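Local coordinates for protein prolyl oligopeptidase (Novosphingobium capsulatum, PDB 1YR2) that probably hydrolyses peptide bonds on the carboxyl side of proline, and less readily of alanine, in oligopeptides as a serine endopeptidase, at residues Q79-Y84 with H683-E688; T190-G195 with A203-W208; R375-Y380 with V388-L393. All blocks are in the same frame, centred on the assembly; numbering follows the deposited sequence.

In the fold
Helix 72-89, near the N terminus, carries the first segment of contact 1, whose partner strand comes some 600 residues later, at the edge of the alpha/beta-hydrolase sheet. Between them the chain builds a seven-bladed beta-propeller and then most of the hydrolase domain, so contacts 2 and 3 both lie within this long loop. Contact 2 closes first, a short loop joining the last two strands of the second blade. Contact 3 follows in series, a hairpin between the two middle strands of the sixth blade; the two centres are about 36 Å apart. Contact 1 thus ties the N-terminal helix to the C-terminal hydrolase core, whereas contacts 2 and 3 each hold neighbouring strands of a single blade together.

Contact 1: Q79-Y84 with H683-E688; sequences QAQSAY and HLIRIE
Strand 683-687 is an edge strand of the alpha/beta-hydrolase sheet, and segment 79-84 of helix 72-89 crosses it at 102°, with 7.1 Å between the segment axes. Gln81, Ile685 and Ile687 carry most of the interface. The CB of Gln81 rests on the CG2 branch of Ile685 at 3.7 Å, the two side chains crossing nearly at right angles. CG2 of Ile685 sits in the crowded position between its own backbone N and carbonyl carbon, because CG1 is anti to N (chi1 -175°). Ile687 turns toward the helix and reaches Gln81 CB with CD1 alone. Beyond CG the Gln81 chain bends (chi2 -67°), so that OE1 accepts from a water 2.8 Å away; the same water takes the N-H of Ile685, while Gln81 NE2 bonds to Gln674. A second water accepts from Ile687 N, donates to Ser82 O and bonds to Ser82 OG. These waters thereby occupy the edge amides that face the helix rather than strand 649-654. Ser82 OG also lies 3.3 Å from Ile687 O, at best a weak bond. Farther along, Tyr84, its hydroxyl bonded to Pro38 O, meets Leu684 CD2 at the ring edge, 3.5 Å from CE1.

Contact 2: T190-G195 with A203-W208; sequences TVKFVG and ADELKW
Strands 188-195 and 204-210 form an antiparallel pair at the outer edge of a four-stranded sheet. Val191 and Leu206 form a hydrogen-bonded pair: Val191 N donates to Leu206 O at 2.9 Å, in the carbonyl plane and on a lone pair, and Leu206 N returns the bond to Val191 O with an N-H...O angle of 160°. Their side chains lie side by side on the buried face, CB to CB 3.9 Å. Toward Asp204 the direct ladder gives way to a water, which accepts from Phe193 N at 2.8 Å and also bonds to Asp204 O. The sheet is the second blade of the seven-bladed propeller, and 204-210 is its fourth strand. Asp204 reaches the next blade, its OD2 bonded to His248 and Gly251, while its CB lies 3.6 Å from CD1 of Phe193, whose ring edge meets Asp204 O. On the more exposed face Lys192 and Glu205 run alongside each other, with NZ and OE2 4.0 Å apart, beyond a salt bridge. Lys207 starts away from the neighbouring strand, but a bend at chi2 (-60°) brings NZ back to donate to Thr190 OG1 at 2.8 Å. An alanine in place of Thr190 would probably leave the Lys207 ammonium less well fixed, since it removes both this acceptor and the CG2 methyl beside the lysine chain. Thr190 CG2 also approaches Glu205 OE1, at 4.0 Å.

Contact 3: R375-Y380 with V388-L393; sequences RLFASY and VLAFDL
Four backbone hydrogen bonds join 375-380 to 388-393 in this beta hairpin, formed by the middle strands of the sixth propeller blade. Leu376 and Phe391 exchange two of them, Leu376 N to Phe391 O being the shorter at 2.7 Å. Ala378 and Leu389 exchange the others, of which Ala378 N to Leu389 O is the straightest (164°). Between these rungs the CA-H groups of Phe377, Val388 and Ala390 point at carbonyl oxygens; Ala390 CA is 3.3 Å from Leu376 O.

Apolar contacts line both faces. On one, Phe377 CE1 meets the Ala390 methyl at 3.7 Å, and Phe377 CB lies 4.2 Å from Val388 CG1. On the other, the Ala378 methyl approaches the Phe391 ring at its edge, 4.0 Å from CE1, and Leu389 CD1 touches Tyr380 CE2 at 3.8 Å, the two side chains crossing at about a right angle.

Charge probably adds little: Arg375 NE and Asp392 OD1, the latter near the guanidinium plane, stand 4.2 Å apart, too far for a salt bridge, and Arg375 NH1 bonds weakly to Pro439 O. The pairing of these two segments therefore draws its hold mainly from main-chain bonds and from hydrocarbon packed on both faces.

Contact 1: Q79-Y84 with H683-E688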
ATOM      1  N   GLN A  79     -19.887  15.684  22.873  1.00 18.11           N
ATOM      2  CA  GLN A  79     -21.290  15.402  22.549  1.00 19.30           C
ATOM      3  C   GLN A  79     -21.936  16.568  21.759  1.00 17.87           C
ATOM      4  O   GLN A  79     -22.602  16.331  20.762  1.00 17.35           O
ATOM      5  CB  GLN A  79     -22.075  15.107  23.856  1.00 19.47           C
ATOM      6  CG  GLN A  79     -23.588  14.959  23.706  1.00 26.35           C
ATOM      7  CD  GLN A  79     -24.231  14.248  24.935  1.00 34.33           C
ATOM      8  OE1 GLN A  79     -23.811  13.132  25.310  1.00 41.01           O
ATOM      9  NE2 GLN A  79     -25.241  14.883  25.546  1.00 37.48           N
ATOM     10  N   ALA A  80     -21.702  17.801  22.226  1.00 17.53           N
ATOM     11  CA  ALA A  80     -22.195  19.032  21.595  1.00 16.80           C
ATOM     12  C   ALA A  80     -21.614  19.260  20.189  1.00 15.97           C
ATOM     13  O   ALA A  80     -22.360  19.553  19.256  1.00 15.47           O
ATOM     14  CB  ALA A  80     -21.935  20.278  22.520  1.00 17.37           C
ATOM     15  N   GLN A  81     -20.314  19.079  19.997  1.00 15.39           N
ATOM     16  CA  GLN A  81     -19.715  19.322  18.690  1.00 15.60           C
ATOM     17  C   GLN A  81     -20.191  18.258  17.695  1.00 16.20           C
ATOM     18  O   GLN A  81     -20.504  18.557  16.552  1.00 15.68           O
ATOM     19  CB  GLN A  81     -18.179  19.272  18.763  1.00 14.66           C
ATOM     20  CG  GLN A  81     -17.535  20.444  19.508  1.00 15.06           C
ATOM     21  CD  GLN A  81     -17.690  21.801  18.815  1.00 11.24           C
ATOM     22  OE1 GLN A  81     -18.041  21.861  17.632  1.00 15.89           O
ATOM     23  NE2 GLN A  81     -17.423  22.894  19.547  1.00 10.70           N
ATOM     24  N   SER A  82     -20.258  17.019  18.160  1.00 18.10           N
ATOM     25  CA  SER A  82     -20.632  15.909  17.313  1.00 19.99           C
ATOM     26  C   SER A  82     -22.056  16.081  16.822  1.00 19.35           C
ATOM     27  O   SER A  82     -22.333  15.870  15.660  1.00 20.77           O
ATOM     28  CB  SER A  82     -20.502  14.588  18.067  1.00 20.73           C
ATOM     29  OG  SER A  82     -20.646  13.534  17.115  1.00 26.32           O
ATOM     30  N   ALA A  83     -22.956  16.460  17.710  1.00 19.47           N
ATOM     31  CA  ALA A  83     -24.351  16.647  17.332  1.00 19.72           C
ATOM     32  C   ALA A  83     -24.511  17.857  16.412  1.00 19.51           C
ATOM     33  O   ALA A  83     -25.275  17.801  15.428  1.00 19.44           O
ATOM     34  CB  ALA A  83     -25.230  16.785  18.576  1.00 19.94           C
ATOM     35  N   TYR A  84     -23.759  18.918  16.706  1.00 18.62           N
ATOM     36  CA  TYR A  84     -23.750  20.137  15.902  1.00 18.00           C
ATOM     37  C   TYR A  84     -23.289  19.833  14.469  1.00 16.97           C
ATOM     38  O   TYR A  84     -23.861  20.319  13.499  1.00 16.71           O
ATOM     39  CB  TYR A  84     -22.811  21.168  16.534  1.00 18.36           C
ATOM     40  CG  TYR A  84     -22.774  22.488  15.834  1.00 19.12           C
ATOM     41  CD1 TYR A  84     -21.889  22.706  14.798  1.00 23.02           C
ATOM     42  CD2 TYR A  84     -23.637  23.524  16.192  1.00 21.77           C
ATOM     43  CE1 TYR A  84     -21.835  23.930  14.131  1.00 23.12           C
ATOM     44  CE2 TYR A  84     -23.590  24.750  15.538  1.00 22.28           C
ATOM     45  CZ  TYR A  84     -22.692  24.945  14.518  1.00 22.73           C
ATOM     46  OH  TYR A  84     -22.645  26.125  13.842  1.00 22.00           O
ATOM     47  N   HIS A 683     -16.548  25.693  10.254  1.00 12.67           N
ATOM     48  CA  HIS A 683     -15.317  25.127  10.766  1.00 12.88           C
ATOM     49  C   HIS A 683     -15.738  24.114  11.825  1.00 13.93           C
ATOM     50  O   HIS A 683     -16.084  24.472  12.967  1.00 15.25           O
ATOM     51  CB  HIS A 683     -14.485  26.271  11.325  1.00 12.73           C
ATOM     52  CG  HIS A 683     -14.146  27.300  10.284  1.00 12.52           C
ATOM     53  ND1 HIS A 683     -14.175  28.659  10.514  1.00 13.32           N
ATOM     54  CD2 HIS A 683     -13.848  27.146   8.969  1.00 14.87           C
ATOM     55  CE1 HIS A 683     -13.848  29.292   9.397  1.00 17.93           C
ATOM     56  NE2 HIS A 683     -13.645  28.400   8.443  1.00 13.82           N
ATOM     57  N   LEU A 684     -15.800  22.848  11.395  1.00 12.90           N
ATOM     58  CA  LEU A 684     -16.552  21.828  12.084  1.00 12.98           C
ATOM     59  C   LEU A 684     -15.686  20.647  12.402  1.00 13.55           C
ATOM     60  O   LEU A 684     -14.686  20.444  11.749  1.00 14.49           O
ATOM     61  CB  LEU A 684     -17.690  21.267  11.198  1.00 12.87           C
ATOM     62  CG  LEU A 684     -18.719  22.283  10.693  1.00 12.98           C
ATOM     63  CD1 LEU A 684     -19.768  21.573   9.792  1.00 16.47           C
ATOM     64  CD2 LEU A 684     -19.379  22.990  11.823  1.00 15.94           C
ATOM     65  N   ILE A 685     -16.095  19.868  13.409  1.00 12.91           N
ATOM     66  CA  ILE A 685     -15.391  18.629  13.700  1.00 13.31           C
ATOM     67  C   ILE A 685     -16.382  17.478  13.689  1.00 14.88           C
ATOM     68  O   ILE A 685     -17.377  17.518  14.394  1.00 12.54           O
ATOM     69  CB  ILE A 685     -14.554  18.703  15.034  1.00 12.67           C
ATOM     70  CG1 ILE A 685     -13.750  17.416  15.219  1.00 12.52           C
ATOM     71  CG2 ILE A 685     -15.488  18.934  16.250  1.00 13.92           C
ATOM     72  CD1 ILE A 685     -12.850  17.406  16.420  1.00 13.03           C
ATOM     73  N   ARG A 686     -16.093  16.448  12.897  1.00 14.02           N
ATOM     74  CA  ARG A 686     -16.906  15.232  12.861  1.00 14.70           C
ATOM     75  C   ARG A 686     -16.203  14.204  13.724  1.00 14.91           C
ATOM     76  O   ARG A 686     -15.079  13.803  13.426  1.00 15.08           O
ATOM     77  CB  ARG A 686     -17.045  14.730  11.436  1.00 14.53           C
ATOM     78  CG  ARG A 686     -17.896  13.473  11.264  1.00 15.32           C
ATOM     79  CD  ARG A 686     -17.722  12.879   9.887  1.00 16.63           C
ATOM     80  NE  ARG A 686     -18.694  11.824   9.634  1.00 17.14           N
ATOM     81  CZ  ARG A 686     -18.600  10.567  10.093  1.00 18.75           C
ATOM     82  NH1 ARG A 686     -17.557  10.179  10.808  1.00 18.64           N
ATOM     83  NH2 ARG A 686     -19.544   9.676   9.808  1.00 15.49           N
ATOM     84  N   ILE A 687     -16.844  13.818  14.801  1.00 16.29           N
ATOM     85  CA  ILE A 687     -16.238  12.946  15.779  1.00 18.48           C
ATOM     86  C   ILE A 687     -16.970  11.595  15.774  1.00 20.61           C
ATOM     87  O   ILE A 687     -18.167  11.531  16.098  1.00 20.95           O
ATOM     88  CB  ILE A 687     -16.272  13.571  17.160  1.00 18.35           C
ATOM     89  CG1 ILE A 687     -15.671  14.985  17.162  1.00 18.64           C
ATOM     90  CG2 ILE A 687     -15.451  12.701  18.091  1.00 19.97           C
ATOM     91  CD1 ILE A 687     -15.911  15.779  18.444  1.00 19.66           C
ATOM     92  N   GLU A 688     -16.253  10.544  15.402  1.00 22.62           N
ATOM     93  CA  GLU A 688     -16.817   9.165  15.305  1.00 24.58           C
ATOM     94  C   GLU A 688     -16.679   8.393  16.613  1.00 24.73           C
ATOM     95  O   GLU A 688     -15.761   8.661  17.411  1.00 23.22           O
ATOM     96  CB  GLU A 688     -16.134   8.401  14.147  1.00 25.96           C
ATOM     97  CG  GLU A 688     -17.032   7.313  13.467  1.00 31.93           C
ATOM     98  CD  GLU A 688     -16.821   7.208  11.937  1.00 38.29           C
ATOM     99  OE1 GLU A 688     -15.638   7.216  11.479  1.00 42.67           O
ATOM    100  OE2 GLU A 688     -17.832   7.111  11.171  1.00 42.07           O
TER
HETATM  101  O   HOH W   1     -18.305  21.054  14.942  1.00 21.97           O
HETATM  102  O   HOH W   2     -19.994  14.271  14.430  1.00 28.80           O

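Contact 2: T190-G195 with A203-W208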
ATOM      1  N   THR A 190      -0.325 -26.188  10.194  1.00 12.78           N
ATOM      2  CA  THR A 190      -0.395 -27.600   9.864  1.00 12.74           C
ATOM      3  C   THR A 190      -0.344 -27.628   8.355  1.00 13.06           C
ATOM      4  O   THR A 190      -1.120 -26.911   7.720  1.00 12.11           O
ATOM      5  CB  THR A 190      -1.693 -28.225  10.295  1.00 13.87           C
ATOM      6  OG1 THR A 190      -1.834 -28.130  11.730  1.00 13.84           O
ATOM      7  CG2 THR A 190      -1.727 -29.777   9.908  1.00 12.90           C
ATOM      8  N   VAL A 191       0.560 -28.414   7.763  1.00 12.07           N
ATOM      9  CA  VAL A 191       0.576 -28.552   6.312  1.00 11.93           C
ATOM     10  C   VAL A 191      -0.184 -29.793   5.908  1.00 11.91           C
ATOM     11  O   VAL A 191       0.033 -30.828   6.450  1.00 12.85           O
ATOM     12  CB  VAL A 191       1.982 -28.602   5.772  1.00 12.14           C
ATOM     13  CG1 VAL A 191       1.974 -28.818   4.275  1.00 14.36           C
ATOM     14  CG2 VAL A 191       2.722 -27.270   6.116  1.00 12.66           C
ATOM     15  N   LYS A 192      -1.113 -29.658   4.978  1.00 12.47           N
ATOM     16  CA  LYS A 192      -1.996 -30.748   4.536  1.00 14.04           C
ATOM     17  C   LYS A 192      -1.845 -30.830   3.009  1.00 14.92           C
ATOM     18  O   LYS A 192      -1.250 -29.961   2.368  1.00 11.89           O
ATOM     19  CB  LYS A 192      -3.441 -30.415   4.876  1.00 15.43           C
ATOM     20  CG  LYS A 192      -3.729 -30.416   6.351  1.00 18.92           C
ATOM     21  CD  LYS A 192      -5.177 -30.158   6.661  1.00 22.30           C
ATOM     22  CE  LYS A 192      -5.321 -29.857   8.138  1.00 24.77           C
ATOM     23  NZ  LYS A 192      -6.731 -29.826   8.581  1.00 28.64           N
ATOM     24  N   PHE A 193      -2.419 -31.859   2.429  1.00 15.45           N
ATOM     25  CA  PHE A 193      -2.279 -32.105   1.007  1.00 16.17           C
ATOM     26  C   PHE A 193      -3.647 -32.552   0.450  1.00 17.46           C
ATOM     27  O   PHE A 193      -4.416 -33.272   1.096  1.00 16.72           O
ATOM     28  CB  PHE A 193      -1.221 -33.200   0.762  1.00 15.20           C
ATOM     29  CG  PHE A 193       0.164 -32.890   1.297  1.00 16.39           C
ATOM     30  CD1 PHE A 193       0.498 -33.123   2.627  1.00 13.44           C
ATOM     31  CD2 PHE A 193       1.159 -32.376   0.442  1.00 16.20           C
ATOM     32  CE1 PHE A 193       1.750 -32.819   3.105  1.00 14.32           C
ATOM     33  CE2 PHE A 193       2.421 -32.116   0.890  1.00 13.54           C
ATOM     34  CZ  PHE A 193       2.746 -32.321   2.208  1.00 14.68           C
ATOM     35  N   VAL A 194      -3.901 -32.175  -0.798  1.00 17.94           N
ATOM     36  CA  VAL A 194      -5.065 -32.644  -1.531  1.00 17.38           C
ATOM     37  C   VAL A 194      -4.599 -33.161  -2.911  1.00 16.51           C
ATOM     38  O   VAL A 194      -3.601 -32.690  -3.479  1.00 14.61           O
ATOM     39  CB  VAL A 194      -6.091 -31.497  -1.632  1.00 18.09           C
ATOM     40  CG1 VAL A 194      -5.565 -30.330  -2.430  1.00 19.64           C
ATOM     41  CG2 VAL A 194      -7.369 -31.934  -2.203  1.00 22.75           C
ATOM     42  N   GLY A 195      -5.265 -34.207  -3.393  1.00 14.84           N
ATOM     43  CA  GLY A 195      -5.092 -34.675  -4.754  1.00 14.39           C
ATOM     44  C   GLY A 195      -5.907 -33.780  -5.657  1.00 13.45           C
ATOM     45  O   GLY A 195      -7.066 -33.467  -5.419  1.00 12.46           O
ATOM     46  N   ALA A 203      -3.601 -38.234   3.431  1.00 19.95           N
ATOM     47  CA  ALA A 203      -3.555 -38.525   4.847  1.00 20.39           C
ATOM     48  C   ALA A 203      -2.534 -37.615   5.507  1.00 20.26           C
ATOM     49  O   ALA A 203      -2.699 -37.257   6.678  1.00 19.86           O
ATOM     50  CB  ALA A 203      -3.172 -40.002   5.075  1.00 19.90           C
ATOM     51  N   ASP A 204      -1.482 -37.266   4.755  1.00 19.51           N
ATOM     52  CA  ASP A 204      -0.259 -36.619   5.307  1.00 20.35           C
ATOM     53  C   ASP A 204      -0.602 -35.302   5.935  1.00 19.78           C
ATOM     54  O   ASP A 204      -1.372 -34.487   5.343  1.00 19.99           O
ATOM     55  CB  ASP A 204       0.789 -36.305   4.229  1.00 20.34           C
ATOM     56  CG  ASP A 204       1.170 -37.510   3.380  1.00 23.71           C
ATOM     57  OD1 ASP A 204       0.253 -38.187   2.795  1.00 25.16           O
ATOM     58  OD2 ASP A 204       2.374 -37.824   3.224  1.00 21.23           O
ATOM     59  N   GLU A 205      -0.068 -35.100   7.138  1.00 18.25           N
ATOM     60  CA  GLU A 205      -0.147 -33.822   7.789  1.00 18.19           C
ATOM     61  C   GLU A 205       1.165 -33.572   8.469  1.00 16.82           C
ATOM     62  O   GLU A 205       1.764 -34.487   9.101  1.00 17.61           O
ATOM     63  CB  GLU A 205      -1.277 -33.730   8.804  1.00 19.29           C
ATOM     64  CG  GLU A 205      -2.689 -33.988   8.296  1.00 24.92           C
ATOM     65  CD  GLU A 205      -3.730 -33.569   9.321  1.00 29.63           C
ATOM     66  OE1 GLU A 205      -3.365 -33.373  10.500  1.00 34.02           O
ATOM     67  OE2 GLU A 205      -4.904 -33.420   8.944  1.00 36.27           O
ATOM     68  N   LEU A 206       1.624 -32.331   8.375  1.00 14.44           N
ATOM     69  CA  LEU A 206       2.883 -31.941   8.972  1.00 13.24           C
ATOM     70  C   LEU A 206       2.542 -30.970  10.087  1.00 13.74           C
ATOM     71  O   LEU A 206       1.832 -29.959   9.857  1.00 12.97           O
ATOM     72  CB  LEU A 206       3.825 -31.280   7.948  1.00 12.67           C
ATOM     73  CG  LEU A 206       4.169 -32.120   6.701  1.00 12.34           C
ATOM     74  CD1 LEU A 206       4.998 -31.305   5.782  1.00 12.14           C
ATOM     75  CD2 LEU A 206       4.923 -33.384   7.016  1.00 13.48           C
ATOM     76  N   LYS A 207       3.043 -31.278  11.290  1.00 13.23           N
ATOM     77  CA  LYS A 207       2.840 -30.452  12.471  1.00 13.21           C
ATOM     78  C   LYS A 207       4.139 -29.723  12.823  1.00 12.03           C
ATOM     79  O   LYS A 207       5.225 -30.057  12.341  1.00 11.43           O
ATOM     80  CB  LYS A 207       2.334 -31.311  13.671  1.00 14.33           C
ATOM     81  CG  LYS A 207       0.956 -31.952  13.473  1.00 17.56           C
ATOM     82  CD  LYS A 207      -0.098 -30.889  13.243  1.00 21.90           C
ATOM     83  CE  LYS A 207      -1.547 -31.399  13.367  1.00 23.58           C
ATOM     84  NZ  LYS A 207      -2.461 -30.208  13.432  1.00 22.09           N
ATOM     85  N   TRP A 208       3.968 -28.665  13.614  1.00 12.64           N
ATOM     86  CA  TRP A 208       5.034 -27.801  14.151  1.00 13.25           C
ATOM     87  C   TRP A 208       5.737 -26.991  13.099  1.00 12.62           C
ATOM     88  O   TRP A 208       6.893 -26.594  13.244  1.00 11.46           O
ATOM     89  CB  TRP A 208       6.017 -28.583  15.016  1.00 14.88           C
ATOM     90  CG  TRP A 208       5.293 -29.466  15.946  1.00 17.10           C
ATOM     91  CD1 TRP A 208       5.239 -30.834  15.903  1.00 20.61           C
ATOM     92  CD2 TRP A 208       4.431 -29.058  17.010  1.00 20.78           C
ATOM     93  NE1 TRP A 208       4.430 -31.302  16.908  1.00 20.80           N
ATOM     94  CE2 TRP A 208       3.919 -30.237  17.608  1.00 21.63           C
ATOM     95  CE3 TRP A 208       4.062 -27.811  17.547  1.00 22.85           C
ATOM     96  CZ2 TRP A 208       3.035 -30.209  18.695  1.00 25.43           C
ATOM     97  CZ3 TRP A 208       3.182 -27.775  18.638  1.00 27.50           C
ATOM     98  CH2 TRP A 208       2.682 -28.972  19.203  1.00 26.68           C
TER
HETATM   99  O   HOH W   3      -3.694 -33.692   4.165  1.00 27.38           O

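Contact 3: R375-Y380 with V388-L393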
ATOM      1  N   ARG A 375      13.216 -14.628 -19.955  1.00 17.94           N
ATOM      2  CA  ARG A 375      13.515 -13.261 -19.579  1.00 15.98           C
ATOM      3  C   ARG A 375      13.361 -12.955 -18.104  1.00 14.80           C
ATOM      4  O   ARG A 375      12.582 -13.598 -17.343  1.00 13.97           O
ATOM      5  CB  ARG A 375      12.618 -12.333 -20.377  1.00 16.84           C
ATOM      6  CG  ARG A 375      13.016 -12.168 -21.802  1.00 18.62           C
ATOM      7  CD  ARG A 375      12.028 -11.358 -22.586  1.00 20.63           C
ATOM      8  NE  ARG A 375      12.559 -10.927 -23.877  1.00 17.94           N
ATOM      9  CZ  ARG A 375      11.902 -10.103 -24.702  1.00 18.26           C
ATOM     10  NH1 ARG A 375      10.679  -9.641 -24.404  1.00 17.97           N
ATOM     11  NH2 ARG A 375      12.473  -9.696 -25.805  1.00 22.68           N
ATOM     12  N   LEU A 376      14.105 -11.939 -17.689  1.00 12.30           N
ATOM     13  CA  LEU A 376      13.931 -11.301 -16.397  1.00 12.57           C
ATOM     14  C   LEU A 376      12.966 -10.150 -16.540  1.00 11.78           C
ATOM     15  O   LEU A 376      13.057  -9.393 -17.489  1.00 10.07           O
ATOM     16  CB  LEU A 376      15.250 -10.714 -15.888  1.00 13.16           C
ATOM     17  CG  LEU A 376      16.354 -11.667 -15.482  1.00 15.54           C
ATOM     18  CD1 LEU A 376      17.704 -10.980 -15.580  1.00 17.12           C
ATOM     19  CD2 LEU A 376      16.075 -12.135 -14.025  1.00 16.16           C
ATOM     20  N   PHE A 377      12.054 -10.033 -15.601  1.00 10.68           N
ATOM     21  CA  PHE A 377      11.134  -8.880 -15.514  1.00 10.78           C
ATOM     22  C   PHE A 377      11.368  -8.169 -14.184  1.00 11.08           C
ATOM     23  O   PHE A 377      11.088  -8.718 -13.093  1.00 13.15           O
ATOM     24  CB  PHE A 377       9.682  -9.338 -15.700  1.00 10.61           C
ATOM     25  CG  PHE A 377       9.424  -9.862 -17.065  1.00 10.96           C
ATOM     26  CD1 PHE A 377       9.172  -8.981 -18.126  1.00 10.69           C
ATOM     27  CD2 PHE A 377       9.623 -11.201 -17.328  1.00  9.75           C
ATOM     28  CE1 PHE A 377       8.999  -9.453 -19.416  1.00 14.80           C
ATOM     29  CE2 PHE A 377       9.476 -11.696 -18.589  1.00 10.82           C
ATOM     30  CZ  PHE A 377       9.168 -10.826 -19.665  1.00 12.76           C
ATOM     31  N   ALA A 378      11.795  -6.921 -14.265  1.00 10.04           N
ATOM     32  CA  ALA A 378      12.295  -6.158 -13.103  1.00 10.46           C
ATOM     33  C   ALA A 378      11.352  -4.987 -12.861  1.00 11.02           C
ATOM     34  O   ALA A 378      11.193  -4.157 -13.743  1.00 10.85           O
ATOM     35  CB  ALA A 378      13.692  -5.648 -13.376  1.00  9.47           C
ATOM     36  N   SER A 379      10.678  -4.978 -11.700  1.00 10.05           N
ATOM     37  CA  SER A 379       9.764  -3.926 -11.336  1.00 11.14           C
ATOM     38  C   SER A 379      10.453  -2.811 -10.530  1.00 10.59           C
ATOM     39  O   SER A 379      10.875  -3.010  -9.383  1.00 11.54           O
ATOM     40  CB  SER A 379       8.586  -4.511 -10.540  1.00 12.14           C
ATOM     41  OG  SER A 379       7.867  -5.354 -11.394  1.00 14.69           O
ATOM     42  N   TYR A 380      10.543  -1.651 -11.156  1.00  9.19           N
ATOM     43  CA  TYR A 380      11.195  -0.508 -10.621  1.00  9.57           C
ATOM     44  C   TYR A 380      10.185   0.540 -10.206  1.00 10.23           C
ATOM     45  O   TYR A 380       9.048   0.610 -10.758  1.00 11.46           O
ATOM     46  CB  TYR A 380      12.132   0.135 -11.669  1.00 10.13           C
ATOM     47  CG  TYR A 380      13.395  -0.631 -11.953  1.00  9.05           C
ATOM     48  CD1 TYR A 380      14.514  -0.500 -11.151  1.00  8.84           C
ATOM     49  CD2 TYR A 380      13.456  -1.478 -13.052  1.00  8.40           C
ATOM     50  CE1 TYR A 380      15.688  -1.200 -11.450  1.00 11.92           C
ATOM     51  CE2 TYR A 380      14.553  -2.178 -13.327  1.00  9.75           C
ATOM     52  CZ  TYR A 380      15.702  -2.026 -12.566  1.00 12.24           C
ATOM     53  OH  TYR A 380      16.835  -2.766 -12.927  1.00  8.53           O
ATOM     54  N   VAL A 388       8.228  -1.635 -15.488  1.00 11.29           N
ATOM     55  CA  VAL A 388       8.674  -3.021 -15.491  1.00 11.28           C
ATOM     56  C   VAL A 388       9.550  -3.215 -16.712  1.00 11.78           C
ATOM     57  O   VAL A 388       9.088  -3.098 -17.840  1.00 12.67           O
ATOM     58  CB  VAL A 388       7.493  -4.011 -15.501  1.00 11.69           C
ATOM     59  CG1 VAL A 388       8.034  -5.475 -15.447  1.00 11.96           C
ATOM     60  CG2 VAL A 388       6.531  -3.770 -14.314  1.00 14.26           C
ATOM     61  N   LEU A 389      10.850  -3.431 -16.487  1.00 11.81           N
ATOM     62  CA  LEU A 389      11.793  -3.632 -17.556  1.00 11.46           C
ATOM     63  C   LEU A 389      12.083  -5.103 -17.794  1.00 11.24           C
ATOM     64  O   LEU A 389      12.185  -5.903 -16.857  1.00 10.84           O
ATOM     65  CB  LEU A 389      13.091  -2.844 -17.276  1.00 10.10           C
ATOM     66  CG  LEU A 389      12.964  -1.327 -17.148  1.00 12.69           C
ATOM     67  CD1 LEU A 389      14.317  -0.627 -16.775  1.00 16.12           C
ATOM     68  CD2 LEU A 389      12.423  -0.774 -18.418  1.00 14.52           C
ATOM     69  N   ALA A 390      12.262  -5.450 -19.067  1.00 10.35           N
ATOM     70  CA  ALA A 390      12.576  -6.816 -19.472  1.00 10.93           C
ATOM     71  C   ALA A 390      14.018  -6.935 -19.847  1.00 10.72           C
ATOM     72  O   ALA A 390      14.622  -6.009 -20.428  1.00 10.62           O
ATOM     73  CB  ALA A 390      11.713  -7.242 -20.665  1.00 11.07           C
ATOM     74  N   PHE A 391      14.606  -8.077 -19.517  1.00 11.01           N
ATOM     75  CA  PHE A 391      16.017  -8.355 -19.875  1.00 10.89           C
ATOM     76  C   PHE A 391      16.140  -9.821 -20.262  1.00 11.73           C
ATOM     77  O   PHE A 391      15.414 -10.663 -19.726  1.00 12.94           O
ATOM     78  CB  PHE A 391      16.957  -8.119 -18.694  1.00 10.03           C
ATOM     79  CG  PHE A 391      16.923  -6.744 -18.143  1.00  9.70           C
ATOM     80  CD1 PHE A 391      15.981  -6.411 -17.152  1.00 10.14           C
ATOM     81  CD2 PHE A 391      17.772  -5.743 -18.618  1.00  8.31           C
ATOM     82  CE1 PHE A 391      15.920  -5.163 -16.615  1.00 11.40           C
ATOM     83  CE2 PHE A 391      17.683  -4.435 -18.073  1.00  9.53           C
ATOM     84  CZ  PHE A 391      16.724  -4.182 -17.037  1.00 10.02           C
ATOM     85  N   ASP A 392      17.047 -10.154 -21.184  1.00 13.03           N
ATOM     86  CA  ASP A 392      17.511 -11.531 -21.324  1.00 13.75           C
ATOM     87  C   ASP A 392      18.147 -11.974 -20.005  1.00 13.91           C
ATOM     88  O   ASP A 392      18.575 -11.171 -19.223  1.00 12.26           O
ATOM     89  CB  ASP A 392      18.563 -11.657 -22.468  1.00 15.62           C
ATOM     90  CG  ASP A 392      17.989 -11.341 -23.849  1.00 20.45           C
ATOM     91  OD1 ASP A 392      16.758 -11.453 -24.075  1.00 29.33           O
ATOM     92  OD2 ASP A 392      18.696 -10.957 -24.781  1.00 29.16           O
ATOM     93  N   LEU A 393      18.281 -13.272 -19.816  1.00 14.01           N
ATOM     94  CA  LEU A 393      18.832 -13.824 -18.601  1.00 15.23           C
ATOM     95  C   LEU A 393      20.261 -13.385 -18.355  1.00 13.54           C
ATOM     96  O   LEU A 393      20.696 -13.320 -17.201  1.00 13.36           O
ATOM     97  CB  LEU A 393      18.721 -15.366 -18.617  1.00 16.23           C
ATOM     98  CG  LEU A 393      17.283 -15.960 -18.586  1.00 19.97           C
ATOM     99  CD1 LEU A 393      17.248 -17.502 -18.566  1.00 19.38           C
ATOM    100  CD2 LEU A 393      16.523 -15.414 -17.462  1.00 25.69           C
TER